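Local coordinates for beta-lactamase inhibitory protein BLIP-I (Streptomyces exfoliatus, PDB 3GMV) that probably binds and inhibits beta-lactamases, and is seen here without a partner enzyme, at residues Ala98-Asp103 with Tyr125-Ala130. Numbering follows the deposited sequence.
Sequences AAVPKD and YYCAAA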
ATOM      1  N   ALA A  98     -15.477   7.898  -9.289  1.00 11.74           N
ATOM      2  CA  ALA A  98     -16.712   7.926 -10.072  1.00 11.67           C
ATOM      3  C   ALA A  98     -16.620   6.950 -11.232  1.00 12.82           C
ATOM      4  O   ALA A  98     -17.650   6.464 -11.709  1.00 12.92           O
ATOM      5  CB  ALA A  98     -17.010   9.368 -10.600  1.00 12.59           C
ATOM      6  N   ALA A  99     -15.391   6.656 -11.683  1.00 11.56           N
ATOM      7  CA  ALA A  99     -15.174   5.678 -12.793  1.00 10.48           C
ATOM      8  C   ALA A  99     -14.995   4.243 -12.321  1.00 10.03           C
ATOM      9  O   ALA A  99     -15.419   3.301 -12.994  1.00  9.88           O
ATOM     10  CB  ALA A  99     -13.958   6.084 -13.622  1.00  8.99           C
ATOM     11  N   VAL A 100     -14.380   4.064 -11.154  1.00  9.11           N
ATOM     12  CA  VAL A 100     -13.984   2.744 -10.678  1.00 10.17           C
ATOM     13  C   VAL A 100     -14.653   2.519  -9.340  1.00 10.59           C
ATOM     14  O   VAL A 100     -14.660   3.429  -8.506  1.00 10.64           O
ATOM     15  CB  VAL A 100     -12.427   2.685 -10.448  1.00 10.05           C
ATOM     16  CG1 VAL A 100     -12.006   1.372  -9.791  1.00 11.96           C
ATOM     17  CG2 VAL A 100     -11.663   2.861 -11.771  1.00  9.06           C
ATOM     18  N   PRO A 101     -15.191   1.320  -9.096  1.00 10.96           N
ATOM     19  CA  PRO A 101     -15.833   1.145  -7.755  1.00 11.06           C
ATOM     20  C   PRO A 101     -14.779   0.969  -6.633  1.00 11.10           C
ATOM     21  O   PRO A 101     -14.028  -0.038  -6.608  1.00 10.36           O
ATOM     22  CB  PRO A 101     -16.699  -0.111  -7.932  1.00 11.27           C
ATOM     23  CG  PRO A 101     -16.068  -0.870  -9.087  1.00 11.45           C
ATOM     24  CD  PRO A 101     -15.407   0.173  -9.988  1.00 10.34           C
ATOM     25  N   LYS A 102     -14.706   1.952  -5.731  1.00 11.37           N
ATOM     26  CA  LYS A 102     -13.693   1.920  -4.693  1.00 12.74           C
ATOM     27  C   LYS A 102     -13.784   0.675  -3.816  1.00 12.61           C
ATOM     28  O   LYS A 102     -12.771   0.226  -3.253  1.00 12.01           O
ATOM     29  CB  LYS A 102     -13.732   3.200  -3.835  1.00 12.90           C
ATOM     30  CG  LYS A 102     -12.443   3.405  -3.067  1.00 15.44           C
ATOM     31  CD  LYS A 102     -12.415   4.760  -2.363  1.00 19.43           C
ATOM     32  CE  LYS A 102     -11.638   4.692  -1.060  1.00 24.43           C
ATOM     33  NZ  LYS A 102     -10.207   4.786  -1.284  1.00 29.65           N
ATOM     34  N   ASP A 103     -14.977   0.089  -3.689  1.00 13.03           N
ATOM     35  CA  ASP A 103     -15.090  -1.143  -2.896  1.00 12.44           C
ATOM     36  C   ASP A 103     -14.355  -2.299  -3.573  1.00 11.53           C
ATOM     37  O   ASP A 103     -14.207  -3.371  -2.985  1.00 10.65           O
ATOM     38  CB  ASP A 103     -16.561  -1.554  -2.673  1.00 13.57           C
ATOM     39  CG  ASP A 103     -17.262  -0.729  -1.607  1.00 17.98           C
ATOM     40  OD1 ASP A 103     -16.596  -0.003  -0.846  1.00 20.99           O
ATOM     41  OD2 ASP A 103     -18.509  -0.817  -1.544  1.00 21.64           O
ATOM     42  N   TYR A 125      -3.343   2.403  -4.678  1.00  9.33           N
ATOM     43  CA  TYR A 125      -4.489   1.508  -4.631  1.00  8.54           C
ATOM     44  C   TYR A 125      -4.340   0.296  -5.562  1.00  8.63           C
ATOM     45  O   TYR A 125      -3.801   0.383  -6.673  1.00  8.94           O
ATOM     46  CB  TYR A 125      -5.756   2.301  -4.961  1.00  8.00           C
ATOM     47  CG  TYR A 125      -6.285   3.134  -3.826  1.00  8.99           C
ATOM     48  CD1 TYR A 125      -7.076   2.555  -2.846  1.00  9.72           C
ATOM     49  CD2 TYR A 125      -5.989   4.504  -3.727  1.00  9.21           C
ATOM     50  CE1 TYR A 125      -7.590   3.324  -1.801  1.00 11.69           C
ATOM     51  CE2 TYR A 125      -6.504   5.285  -2.676  1.00 12.39           C
ATOM     52  CZ  TYR A 125      -7.295   4.666  -1.718  1.00 14.51           C
ATOM     53  OH  TYR A 125      -7.831   5.361  -0.670  1.00 15.78           O
ATOM     54  N   TYR A 126      -4.809  -0.847  -5.084  1.00  8.20           N
ATOM     55  CA  TYR A 126      -4.793  -2.073  -5.850  1.00  7.92           C
ATOM     56  C   TYR A 126      -6.226  -2.570  -5.921  1.00  8.25           C
ATOM     57  O   TYR A 126      -6.898  -2.747  -4.897  1.00  8.30           O
ATOM     58  CB  TYR A 126      -3.927  -3.070  -5.102  1.00  8.86           C
ATOM     59  CG  TYR A 126      -4.040  -4.513  -5.570  1.00  9.30           C
ATOM     60  CD1 TYR A 126      -3.488  -4.933  -6.769  1.00 12.30           C
ATOM     61  CD2 TYR A 126      -4.716  -5.458  -4.792  1.00 11.12           C
ATOM     62  CE1 TYR A 126      -3.581  -6.297  -7.171  1.00 13.61           C
ATOM     63  CE2 TYR A 126      -4.808  -6.787  -5.188  1.00 12.77           C
ATOM     64  CZ  TYR A 126      -4.248  -7.192  -6.361  1.00 15.99           C
ATOM     65  OH  TYR A 126      -4.390  -8.523  -6.719  1.00 17.90           O
ATOM     66  N   CYS A 127      -6.721  -2.743  -7.132  1.00  8.96           N
ATOM     67  CA  CYS A 127      -8.110  -3.119  -7.302  1.00  9.12           C
ATOM     68  C   CYS A 127      -8.222  -4.510  -7.930  1.00  8.81           C
ATOM     69  O   CYS A 127      -7.930  -4.684  -9.123  1.00  8.67           O
ATOM     70  CB  CYS A 127      -8.798  -2.082  -8.201  1.00  8.60           C
ATOM     71  SG  CYS A 127      -8.665  -0.418  -7.603  1.00 10.45           S
ATOM     72  N   ALA A 128      -8.668  -5.497  -7.155  1.00  9.49           N
ATOM     73  CA  ALA A 128      -8.729  -6.884  -7.671  1.00 10.09           C
ATOM     74  C   ALA A 128     -10.054  -7.093  -8.393  1.00  9.96           C
ATOM     75  O   ALA A 128     -11.084  -6.638  -7.923  1.00  9.07           O
ATOM     76  CB  ALA A 128      -8.638  -7.866  -6.511  1.00 10.60           C
ATOM     77  N   ALA A 129     -10.021  -7.792  -9.529  1.00 10.05           N
ATOM     78  CA  ALA A 129     -11.226  -8.100 -10.269  1.00 10.79           C
ATOM     79  C   ALA A 129     -11.943  -9.337  -9.706  1.00 11.68           C
ATOM     80  O   ALA A 129     -13.104  -9.591 -10.053  1.00 12.56           O
ATOM     81  CB  ALA A 129     -10.900  -8.316 -11.766  1.00 10.45           C
ATOM     82  N   ALA A 130     -11.261 -10.094  -8.852  1.00 12.08           N
ATOM     83  CA  ALA A 130     -11.837 -11.345  -8.327  1.00 13.14           C
ATOM     84  C   ALA A 130     -11.192 -11.722  -7.001  1.00 14.31           C
ATOM     85  O   ALA A 130     -10.188 -11.151  -6.609  1.00 13.36           O
ATOM     86  CB  ALA A 130     -11.657 -12.482  -9.356  1.00 13.53           C
TER
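Val100 and Cys127 form the buried, apolar half of this contact, the methyl CG1 of Val100 approaching the sulfur SG of Cys127 to 4.4 Å. Both residues are buried, and each directs its CB at the other segment. In Val100 it is CG1 that lies anti to the backbone N (chi1 173°), and this is the branch that meets the sulfur. The sulfur is itself anchored, being joined in a disulfide to Cys105, which Val100 also touches. Phe140 of strand 137-143 touches both Val100 and Cys127, so the apolar pair belongs to a larger cluster.

The site is a worked example of how, in the two-layer alpha/beta sandwich of this inhibitor, the loop leaving helix 93-99 packs on strand 122-128. Val100 is the first residue to depart from helical geometry after that helix, and the chain then leads into strand 105-111, the antiparallel neighbour of strand 122-128. The disulfide ties these two adjacent strands together. The backbones stay well apart, with Lys102 CA and Cys127 CA 8.0 Å from one another, and side chains bridge the interval.

Beside this buried pair lies a looser, more exposed half. Lys102 begins with an extended chain, then bends over its last two torsions, the final one at 81°, carrying the amino group obliquely toward the phenol end of Tyr125. The modelled separation of Lys102 NZ from Tyr125 OH is 2.5 Å, while NZ also falls 2.9 Å from Tyr125 CZ; such crowding makes the exact placement of the lysine terminus doubtful. Tyr125 has other neighbours: Trp97 of helix 93-99 meets its ring edge-to-face, and its side chain touches Leu142, whereas Lys102 remains exposed to solvent.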